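PDB 6O93: D-alanyl transferase DltD from Enterococcus faecalis, which probably transfers D-alanine during the D-alanylation of lipoteichoic acid in the Gram-positive cell wall. Local coordinates for residues Q83-H88 against Q124-Q129; A279-A284 against R381-D386; L164-A169 against R175-Y180. All coordinates share one frame; numbering follows the deposited sequence.

Overall arrangement
Following the chain from its N terminus, the three contacts close one after another, in the order 1, 3, 2. Helix 80-90 supplies the first half of contact 1, and helix 124-132 closes that loop after strand 98-102 has been laid into the parallel sheet. Contact 3 opens and closes soon afterwards, a short turn between helices 158-168 and 175-195. Contact 2 spans the longest loop, from helix 272-285 to the chain near its C terminus. None nests in or crosses another. Contacts 1 and 2 meet where His88 ND1 lies 2.9 Å from Gln282 OE1, probably a hydrogen bond; contacts 1 and 3 touch through Tyr128 and Tyr180; contacts 2 and 3 stay about 10 Å apart at their nearest atoms.

Contact 1 of 3, residues Q83-H88 against Q124-Q129; sequences QAMVIH and QLQTYQ
Met85 and Gln126 make a buried helix-helix packing contact that joins helix 80-90, which lies against the parallel sheet of this SGNH-hydrolase-like fold, to helix 124-132 farther out. The short helical segments cross at 66° with their axes 9.5 Å apart at closest approach, and Met85 and Gln126 have the closest CA atoms across the pair. Their side chains slide past each other in opposite directions. CG of Met85, anti to the backbone N (chi1 -170°), rests 3.6 Å from CB of Gln126; bends at chi2 and chi3 then bring SD to 3.6 Å from the backbone O of Gln126, with Thr127 CA close by. Gln126 instead runs on extended past CG toward helix 80-90. Its OE1 stands 3.6 Å from both Met85 O and Val86 N, and CG2 of Val86 packs against the same oxygen, 3.9 Å away. No hydrogen bond crosses this interface. The amide is held by partners outside the two helices: NE2 of Gln126 donates to the carbonyls of Leu25 and Gly27, so the buried NE2 is satisfied, while CB and OE1 make the packing against helix 80-90. Val86 and Ile87 lean on Phe44 of strand 40-44, Ala84 and Ile87 meet helix 272-285, and Leu125 and Tyr128 pack against helix 175-195.

Contact 2 of 3, residues A279-A284 against R381-D386; sequences ALEQLA and RFYQTD
Glu281 has CG anti to its own backbone N (chi1 174°) and an extended chain beyond, while Tyr383 carries its ring on a CG anti to the carbonyl carbon; together these torsions bring the carboxylate and the phenol into contact. A single tyrosine-carboxylate hydrogen bond joins helix 272-285, which packs beside the parallel sheet of the SGNH-hydrolase-like alpha/beta fold, to the C-terminal part of the chain, where a 3-10 turn ends at Tyr383 just ahead of helix 385-388. The backbones are well separated, with the CA atoms of Glu281 and Tyr383 10.2 Å apart, so the two long side chains span the gap and cross at about a right angle. Tyr383 donates its hydroxyl proton to OE1 of Glu281. The carboxylate and ring planes are turned 41° from each other, and the hydroxyl meets OE1 from above the carboxylate plane, 51° out of it. Relative to the tyrosine ring, the same oxygen lies at the edge, near the ring plane. Both residues are buried. Tyr383 also stacks on Tyr143 and touches Gln277 and Ala278 of helix 272-285, so its ring is held by more than the one bond. OE2 of Glu281 lies close to the carboxylate of Glu285, a like-charge neighbour that would probably favour protonation of one of the two acids. At the bond itself, OE1 of Glu281 is 2.6 Å from OH of Tyr383 and 3.2 Å from its CE2.

Contact 3 of 3, residues L164-A169 against R175-Y180; sequences LANLQA and RSQRDY. With PO4 (phosphate ion), chain H.
Two side-chain amides, those of Asn166 and Gln177, meet with their two nitrogens slightly closer than the donor and acceptor that bond: ND2 of Asn166 is 3.2 Å from NE2 of Gln177, two donors that do not bond, and 3.3 Å from OE1 of the same residue. The two segments form a helical hairpin, in which helix 175-195 starts roughly antiparallel to helix 158-168 after a short loop. The bond from ND2 of Asn166 to OE1 of Gln177 is weak, bent to 137° at the hydrogen. The amide planes are 28° apart and the side chains meet at a slant, ND2 approaching the amide end of Gln177 between its oxygen and nitrogen. An extended chain beyond CG (chi2 171°) carries that end across to helix 158-168. OE1 of Gln177 has its stronger partner in the backbone N of Gln174, which ties the amide to the turn, and the side chain of Gln177 also touches Glu162 and Thr163.

On the first helix, NE2 of Gln168 folds back to bond with the carbonyl O of Leu164, which Gln168 N reaches from the opposite face. Leu164 and Leu167 touch Trp130 of helix 124-132 and pack on helix 139-148. At the N terminus of helix 175-195, where backbone N-H groups probably favour an anion, sits a phosphate, probably from the crystallisation liquor. PO4 O1 lies in the guanidinium plane at its edge, 3.6 Å from NH1 of Arg175. N of Arg175 donates to PO4 O4 at 3.3 Å, and more weakly to PO4 O2 at 3.2 Å.

Contact 1 of 3, residues Q83-H88 against Q124-Q129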
loop_
_atom_site.group_PDB
_atom_site.type_symbol
_atom_site.label_atom_id
_atom_site.label_comp_id
_atom_site.label_asym_id
_atom_site.label_seq_id
_atom_site.Cartn_x
_atom_site.Cartn_y
_atom_site.Cartn_z
ATOM N N GLN A 83 1.986 5.253 -4.384
ATOM C CA GLN A 83 2.156 3.882 -4.851
ATOM C C GLN A 83 2.098 3.792 -6.370
ATOM O O GLN A 83 2.792 2.959 -6.966
ATOM C CB GLN A 83 1.093 2.982 -4.221
ATOM C CG GLN A 83 1.179 2.876 -2.704
ATOM C CD GLN A 83 2.397 2.099 -2.237
ATOM O OE1 GLN A 83 3.324 1.855 -3.007
ATOM N NE2 GLN A 83 2.396 1.701 -0.970
ATOM N N ALA A 84 1.280 4.628 -7.012
ATOM C CA ALA A 84 1.218 4.616 -8.470
ATOM C C ALA A 84 2.588 4.891 -9.079
ATOM O O ALA A 84 2.960 4.287 -10.092
ATOM C CB ALA A 84 0.193 5.640 -8.960
ATOM N N MET A 85 3.360 5.792 -8.469
ATOM C CA MET A 85 4.698 6.078 -8.969
ATOM C C MET A 85 5.680 4.972 -8.603
ATOM O O MET A 85 6.604 4.688 -9.375
ATOM C CB MET A 85 5.182 7.425 -8.426
ATOM C CG MET A 85 6.462 7.934 -9.077
ATOM S SD MET A 85 6.286 8.249 -10.852
ATOM C CE MET A 85 5.081 9.578 -10.845
ATOM N N VAL A 86 5.496 4.342 -7.442
ATOM C CA VAL A 86 6.295 3.172 -7.088
ATOM C C VAL A 86 6.100 2.073 -8.123
ATOM O O VAL A 86 7.062 1.453 -8.591
ATOM C CB VAL A 86 5.926 2.682 -5.675
ATOM C CG1 VAL A 86 6.584 1.337 -5.380
ATOM C CG2 VAL A 86 6.320 3.715 -4.633
ATOM N N ILE A 87 4.843 1.817 -8.495
ATOM C CA ILE A 87 4.545 0.779 -9.479
ATOM C C ILE A 87 5.150 1.140 -10.829
ATOM O O ILE A 87 5.813 0.319 -11.474
ATOM C CB ILE A 87 3.025 0.567 -9.586
ATOM C CG1 ILE A 87 2.474 0.009 -8.274
ATOM C CG2 ILE A 87 2.699 -0.359 -10.749
ATOM C CD1 ILE A 87 0.970 0.136 -8.134
ATOM N N HIS A 88 4.924 2.376 -11.281
ATOM C CA HIS A 88 5.449 2.794 -12.576
ATOM C C HIS A 88 6.965 2.657 -12.628
ATOM O O HIS A 88 7.525 2.253 -13.655
ATOM C CB HIS A 88 5.035 4.236 -12.872
ATOM C CG HIS A 88 5.534 4.744 -14.188
ATOM N ND1 HIS A 88 4.815 4.614 -15.358
ATOM C CD2 HIS A 88 6.688 5.368 -14.524
ATOM C CE1 HIS A 88 5.501 5.142 -16.355
ATOM N NE2 HIS A 88 6.641 5.607 -15.876
ATOM N N GLN A 124 11.872 11.935 -6.021
ATOM C CA GLN A 124 12.310 12.694 -7.187
ATOM C C GLN A 124 12.899 11.771 -8.246
ATOM O O GLN A 124 12.707 11.992 -9.449
ATOM C CB GLN A 124 13.324 13.756 -6.773
ATOM C CG GLN A 124 13.653 14.748 -7.875
ATOM C CD GLN A 124 14.608 15.834 -7.418
ATOM O OE1 GLN A 124 15.796 15.587 -7.204
ATOM N NE2 GLN A 124 14.092 17.045 -7.262
ATOM N N LEU A 125 13.617 10.730 -7.817
ATOM C CA LEU A 125 14.129 9.725 -8.743
ATOM C C LEU A 125 13.018 9.178 -9.632
ATOM O O LEU A 125 13.085 9.258 -10.863
ATOM C CB LEU A 125 14.792 8.589 -7.955
ATOM C CG LEU A 125 15.202 7.345 -8.752
ATOM C CD1 LEU A 125 16.273 7.689 -9.777
ATOM C CD2 LEU A 125 15.682 6.242 -7.819
ATOM N N GLN A 126 11.980 8.610 -9.015
ATOM C CA GLN A 126 10.922 7.959 -9.782
ATOM C C GLN A 126 10.132 8.967 -10.612
ATOM O O GLN A 126 9.741 8.674 -11.749
ATOM C CB GLN A 126 10.001 7.190 -8.835
ATOM C CG GLN A 126 10.717 6.105 -8.040
ATOM C CD GLN A 126 9.859 5.507 -6.937
ATOM O OE1 GLN A 126 8.707 5.895 -6.748
ATOM N NE2 GLN A 126 10.427 4.561 -6.197
ATOM N N THR A 127 9.896 10.162 -10.069
ATOM C CA THR A 127 9.158 11.180 -10.811
ATOM C C THR A 127 9.955 11.665 -12.017
ATOM O O THR A 127 9.416 11.778 -13.125
ATOM C CB THR A 127 8.809 12.347 -9.887
ATOM O OG1 THR A 127 8.060 11.859 -8.769
ATOM C CG2 THR A 127 7.985 13.394 -10.621
ATOM N N TYR A 128 11.242 11.957 -11.824
ATOM C CA TYR A 128 12.084 12.381 -12.940
ATOM C C TYR A 128 12.250 11.265 -13.967
ATOM O O TYR A 128 12.230 11.519 -15.179
ATOM C CB TYR A 128 13.454 12.831 -12.428
ATOM C CG TYR A 128 13.511 14.256 -11.909
ATOM C CD1 TYR A 128 12.357 14.948 -11.560
ATOM C CD2 TYR A 128 14.728 14.912 -11.786
ATOM C CE1 TYR A 128 12.421 16.251 -11.093
ATOM C CE2 TYR A 128 14.801 16.208 -11.323
ATOM C CZ TYR A 128 13.648 16.875 -10.978
ATOM O OH TYR A 128 13.729 18.167 -10.519
ATOM N N GLN A 129 12.432 10.026 -13.503
ATOM C CA GLN A 129 12.532 8.898 -14.423
ATOM C C GLN A 129 11.278 8.781 -15.280
ATOM O O GLN A 129 11.361 8.543 -16.491
ATOM C CB GLN A 129 12.765 7.607 -13.639
ATOM C CG GLN A 129 12.908 6.364 -14.503
ATOM C CD GLN A 129 12.800 5.086 -13.698
ATOM O OE1 GLN A 129 11.982 4.982 -12.782
ATOM N NE2 GLN A 129 13.631 4.105 -14.033
#

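Contact 2 of 3, residues A279-A284 against R381-D386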
loop_
_atom_site.group_PDB
_atom_site.type_symbol
_atom_site.label_atom_id
_atom_site.label_comp_id
_atom_site.label_asym_id
_atom_site.label_seq_id
_atom_site.Cartn_x
_atom_site.Cartn_y
_atom_site.Cartn_z
ATOM N N ALA A 279 -3.104 4.148 -9.727
ATOM C CA ALA A 279 -2.403 2.904 -9.432
ATOM C C ALA A 279 -2.977 1.746 -10.237
ATOM O O ALA A 279 -2.233 0.869 -10.691
ATOM C CB ALA A 279 -2.473 2.607 -7.935
ATOM N N LEU A 280 -4.296 1.731 -10.433
ATOM C CA LEU A 280 -4.924 0.661 -11.201
ATOM C C LEU A 280 -4.477 0.687 -12.659
ATOM O O LEU A 280 -4.216 -0.368 -13.253
ATOM C CB LEU A 280 -6.445 0.773 -11.107
ATOM C CG LEU A 280 -7.055 0.544 -9.724
ATOM C CD1 LEU A 280 -8.550 0.829 -9.755
ATOM C CD2 LEU A 280 -6.786 -0.876 -9.241
ATOM N N GLU A 281 -4.387 1.878 -13.256
ATOM C CA GLU A 281 -3.944 1.968 -14.643
ATOM C C GLU A 281 -2.505 1.484 -14.793
ATOM O O GLU A 281 -2.175 0.798 -15.766
ATOM C CB GLU A 281 -4.088 3.403 -15.156
ATOM C CG GLU A 281 -3.509 3.605 -16.556
ATOM C CD GLU A 281 -4.011 4.867 -17.241
ATOM O OE1 GLU A 281 -4.965 5.493 -16.732
ATOM O OE2 GLU A 281 -3.449 5.231 -18.294
ATOM N N GLN A 282 -1.636 1.826 -13.838
ATOM C CA GLN A 282 -0.253 1.362 -13.904
ATOM C C GLN A 282 -0.177 -0.157 -13.805
ATOM O O GLN A 282 0.621 -0.794 -14.505
ATOM C CB GLN A 282 0.578 2.008 -12.794
ATOM C CG GLN A 282 0.710 3.518 -12.907
ATOM C CD GLN A 282 1.425 3.953 -14.175
ATOM O OE1 GLN A 282 2.385 3.319 -14.612
ATOM N NE2 GLN A 282 0.955 5.038 -14.774
ATOM N N LEU A 283 -0.994 -0.755 -12.935
ATOM C CA LEU A 283 -0.992 -2.207 -12.796
ATOM C C LEU A 283 -1.521 -2.882 -14.056
ATOM O O LEU A 283 -0.961 -3.884 -14.513
ATOM C CB LEU A 283 -1.822 -2.613 -11.578
ATOM C CG LEU A 283 -1.234 -2.181 -10.233
ATOM C CD1 LEU A 283 -2.305 -2.144 -9.150
ATOM C CD2 LEU A 283 -0.095 -3.112 -9.830
ATOM N N ALA A 284 -2.593 -2.339 -14.637
ATOM C CA ALA A 284 -3.165 -2.929 -15.842
ATOM C C ALA A 284 -2.241 -2.776 -17.043
ATOM O O ALA A 284 -2.188 -3.669 -17.896
ATOM C CB ALA A 284 -4.525 -2.297 -16.141
ATOM N N ARG A 381 -12.657 7.444 -17.109
ATOM C CA ARG A 381 -13.632 8.302 -16.449
ATOM C C ARG A 381 -13.601 8.153 -14.933
ATOM O O ARG A 381 -14.149 9.007 -14.228
ATOM C CB ARG A 381 -15.026 8.003 -17.000
ATOM C CG ARG A 381 -15.135 8.284 -18.497
ATOM C CD ARG A 381 -16.485 7.896 -19.074
ATOM N NE ARG A 381 -16.779 6.477 -18.892
ATOM C CZ ARG A 381 -17.794 5.844 -19.468
ATOM N NH1 ARG A 381 -18.619 6.497 -20.275
ATOM N NH2 ARG A 381 -17.985 4.551 -19.241
ATOM N N PHE A 382 -12.964 7.101 -14.412
ATOM C CA PHE A 382 -12.776 6.979 -12.972
ATOM C C PHE A 382 -11.771 7.987 -12.423
ATOM O O PHE A 382 -11.632 8.090 -11.199
ATOM C CB PHE A 382 -12.331 5.558 -12.615
ATOM C CG PHE A 382 -13.450 4.546 -12.630
ATOM C CD1 PHE A 382 -14.373 4.500 -11.598
ATOM C CD2 PHE A 382 -13.574 3.637 -13.671
ATOM C CE1 PHE A 382 -15.402 3.573 -11.605
ATOM C CE2 PHE A 382 -14.602 2.706 -13.683
ATOM C CZ PHE A 382 -15.514 2.674 -12.649
ATOM N N TYR A 383 -11.067 8.723 -13.289
ATOM C CA TYR A 383 -10.221 9.825 -12.845
ATOM C C TYR A 383 -11.018 11.081 -12.515
ATOM O O TYR A 383 -10.495 11.968 -11.831
ATOM C CB TYR A 383 -9.198 10.183 -13.929
ATOM C CG TYR A 383 -8.013 9.248 -14.056
ATOM C CD1 TYR A 383 -7.275 8.864 -12.945
ATOM C CD2 TYR A 383 -7.624 8.765 -15.300
ATOM C CE1 TYR A 383 -6.184 8.019 -13.070
ATOM C CE2 TYR A 383 -6.541 7.921 -15.434
ATOM C CZ TYR A 383 -5.825 7.551 -14.316
ATOM O OH TYR A 383 -4.746 6.711 -14.447
ATOM N N GLN A 384 -12.258 11.177 -12.984
ATOM C CA GLN A 384 -12.988 12.433 -12.969
ATOM C C GLN A 384 -13.519 12.761 -11.576
ATOM O O GLN A 384 -13.732 11.887 -10.731
ATOM C CB GLN A 384 -14.147 12.383 -13.966
ATOM C CG GLN A 384 -13.704 12.232 -15.410
ATOM C CD GLN A 384 -14.872 12.103 -16.366
ATOM O OE1 GLN A 384 -16.031 12.046 -15.947
ATOM N NE2 GLN A 384 -14.575 12.054 -17.658
ATOM N N THR A 385 -13.738 14.060 -11.354
ATOM C CA THR A 385 -14.267 14.528 -10.078
ATOM C C THR A 385 -15.645 13.947 -9.783
ATOM O O THR A 385 -15.985 13.730 -8.614
ATOM C CB THR A 385 -14.332 16.056 -10.072
ATOM O OG1 THR A 385 -13.004 16.592 -10.111
ATOM C CG2 THR A 385 -15.048 16.564 -8.824
ATOM N N ASP A 386 -16.456 13.693 -10.815
ATOM C CA ASP A 386 -17.795 13.168 -10.566
ATOM C C ASP A 386 -17.745 11.755 -9.993
ATOM O O ASP A 386 -18.672 11.348 -9.284
ATOM C CB ASP A 386 -18.641 13.215 -11.843
ATOM C CG ASP A 386 -18.084 12.353 -12.962
ATOM O OD1 ASP A 386 -16.895 11.976 -12.906
ATOM O OD2 ASP A 386 -18.846 12.060 -13.909
#

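Contact 3 of 3, residues L164-A169 against R175-Y180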
loop_
_atom_site.group_PDB
_atom_site.type_symbol
_atom_site.label_atom_id
_atom_site.label_comp_id
_atom_site.label_asym_id
_atom_site.label_seq_id
_atom_site.Cartn_x
_atom_site.Cartn_y
_atom_site.Cartn_z
ATOM N N LEU A 164 4.992 19.659 -16.045
ATOM C CA LEU A 164 3.661 19.138 -15.754
ATOM C C LEU A 164 2.576 19.986 -16.403
ATOM O O LEU A 164 1.507 19.467 -16.749
ATOM C CB LEU A 164 3.444 19.061 -14.241
ATOM C CG LEU A 164 4.400 18.135 -13.486
ATOM C CD1 LEU A 164 4.071 18.127 -12.004
ATOM C CD2 LEU A 164 4.360 16.724 -14.059
ATOM N N ALA A 165 2.827 21.285 -16.579
ATOM C CA ALA A 165 1.858 22.134 -17.264
ATOM C C ALA A 165 1.683 21.706 -18.715
ATOM O O ALA A 165 0.559 21.680 -19.230
ATOM C CB ALA A 165 2.292 23.598 -17.186
ATOM N N ASN A 166 2.783 21.367 -19.391
ATOM C CA ASN A 166 2.686 20.917 -20.776
ATOM C C ASN A 166 1.949 19.587 -20.873
ATOM O O ASN A 166 1.146 19.383 -21.791
ATOM C CB ASN A 166 4.080 20.807 -21.392
ATOM C CG ASN A 166 4.796 22.142 -21.457
ATOM O OD1 ASN A 166 4.168 23.201 -21.408
ATOM N ND2 ASN A 166 6.118 22.098 -21.570
ATOM N N LEU A 167 2.208 18.668 -19.940
ATOM C CA LEU A 167 1.498 17.394 -19.942
ATOM C C LEU A 167 -0.008 17.608 -19.874
ATOM O O LEU A 167 -0.771 16.998 -20.632
ATOM C CB LEU A 167 1.964 16.527 -18.772
ATOM C CG LEU A 167 3.009 15.457 -19.091
ATOM C CD1 LEU A 167 4.337 16.085 -19.495
ATOM C CD2 LEU A 167 3.184 14.534 -17.897
ATOM N N GLN A 168 -0.456 18.474 -18.960
ATOM C CA GLN A 168 -1.884 18.748 -18.847
ATOM C C GLN A 168 -2.434 19.349 -20.131
ATOM O O GLN A 168 -3.606 19.138 -20.463
ATOM C CB GLN A 168 -2.149 19.681 -17.666
ATOM C CG GLN A 168 -1.827 19.065 -16.314
ATOM C CD GLN A 168 -1.966 20.055 -15.176
ATOM O OE1 GLN A 168 -3.066 20.302 -14.680
ATOM N NE2 GLN A 168 -0.845 20.634 -14.758
ATOM N N ALA A 169 -1.610 20.089 -20.867
ATOM C CA ALA A 169 -2.029 20.660 -22.139
ATOM C C ALA A 169 -1.953 19.661 -23.287
ATOM O O ALA A 169 -2.234 20.037 -24.430
ATOM C CB ALA A 169 -1.178 21.889 -22.465
ATOM N N ARG A 175 12.284 19.069 -25.084
ATOM C CA ARG A 175 13.634 18.516 -25.119
ATOM C C ARG A 175 14.472 19.040 -23.958
ATOM O O ARG A 175 15.151 18.270 -23.270
ATOM C CB ARG A 175 14.303 18.845 -26.455
ATOM C CG ARG A 175 14.705 17.616 -27.262
ATOM C CD ARG A 175 15.231 17.992 -28.644
ATOM N NE ARG A 175 14.244 18.733 -29.425
ATOM C CZ ARG A 175 14.392 19.062 -30.705
ATOM N NH1 ARG A 175 13.435 19.738 -31.326
ATOM N NH2 ARG A 175 15.486 18.713 -31.367
ATOM N N SER A 176 14.432 20.354 -23.722
ATOM C CA SER A 176 15.207 20.929 -22.628
ATOM C C SER A 176 14.715 20.434 -21.274
ATOM O O SER A 176 15.497 20.364 -20.317
ATOM C CB SER A 176 15.151 22.458 -22.686
ATOM O OG SER A 176 13.825 22.934 -22.526
ATOM N N GLN A 177 13.430 20.089 -21.169
ATOM C CA GLN A 177 12.902 19.565 -19.914
ATOM C C GLN A 177 13.366 18.131 -19.692
ATOM O O GLN A 177 13.813 17.772 -18.595
ATOM C CB GLN A 177 11.373 19.652 -19.913
ATOM C CG GLN A 177 10.836 21.078 -19.918
ATOM C CD GLN A 177 9.335 21.143 -20.136
ATOM O OE1 GLN A 177 8.731 20.212 -20.666
ATOM N NE2 GLN A 177 8.727 22.251 -19.732
ATOM N N ARG A 178 13.275 17.297 -20.730
ATOM C CA ARG A 178 13.777 15.933 -20.630
ATOM C C ARG A 178 15.272 15.919 -20.337
ATOM O O ARG A 178 15.737 15.153 -19.484
ATOM C CB ARG A 178 13.475 15.169 -21.921
ATOM C CG ARG A 178 14.001 13.743 -21.931
ATOM C CD ARG A 178 13.560 12.985 -23.171
ATOM N NE ARG A 178 14.054 11.608 -23.169
ATOM C CZ ARG A 178 15.239 11.227 -23.642
ATOM N NH1 ARG A 178 15.590 9.948 -23.589
ATOM N NH2 ARG A 178 16.076 12.114 -24.166
ATOM N N ASP A 179 16.043 16.754 -21.040
ATOM C CA ASP A 179 17.477 16.831 -20.782
ATOM C C ASP A 179 17.754 17.176 -19.323
ATOM O O ASP A 179 18.675 16.626 -18.710
ATOM C CB ASP A 179 18.128 17.866 -21.700
ATOM C CG ASP A 179 18.083 17.469 -23.165
ATOM O OD1 ASP A 179 17.770 16.298 -23.468
ATOM O OD2 ASP A 179 18.363 18.335 -24.017
ATOM N N TYR A 180 16.966 18.091 -18.753
ATOM C CA TYR A 180 17.162 18.476 -17.358
ATOM C C TYR A 180 16.972 17.284 -16.428
ATOM O O TYR A 180 17.793 17.039 -15.537
ATOM C CB TYR A 180 16.201 19.606 -16.988
ATOM C CG TYR A 180 16.172 19.913 -15.511
ATOM C CD1 TYR A 180 17.129 20.734 -14.935
ATOM C CD2 TYR A 180 15.190 19.377 -14.690
ATOM C CE1 TYR A 180 17.110 21.017 -13.586
ATOM C CE2 TYR A 180 15.161 19.653 -13.335
ATOM C CZ TYR A 180 16.122 20.474 -12.789
ATOM O OH TYR A 180 16.103 20.756 -11.442
HETATM P P PO4 H . 10.375 20.383 -28.127
HETATM O O1 PO4 H . 10.321 20.128 -29.615
HETATM O O2 PO4 H . 10.126 19.086 -27.396
HETATM O O3 PO4 H . 9.313 21.389 -27.749
HETATM O O4 PO4 H . 11.740 20.915 -27.756
#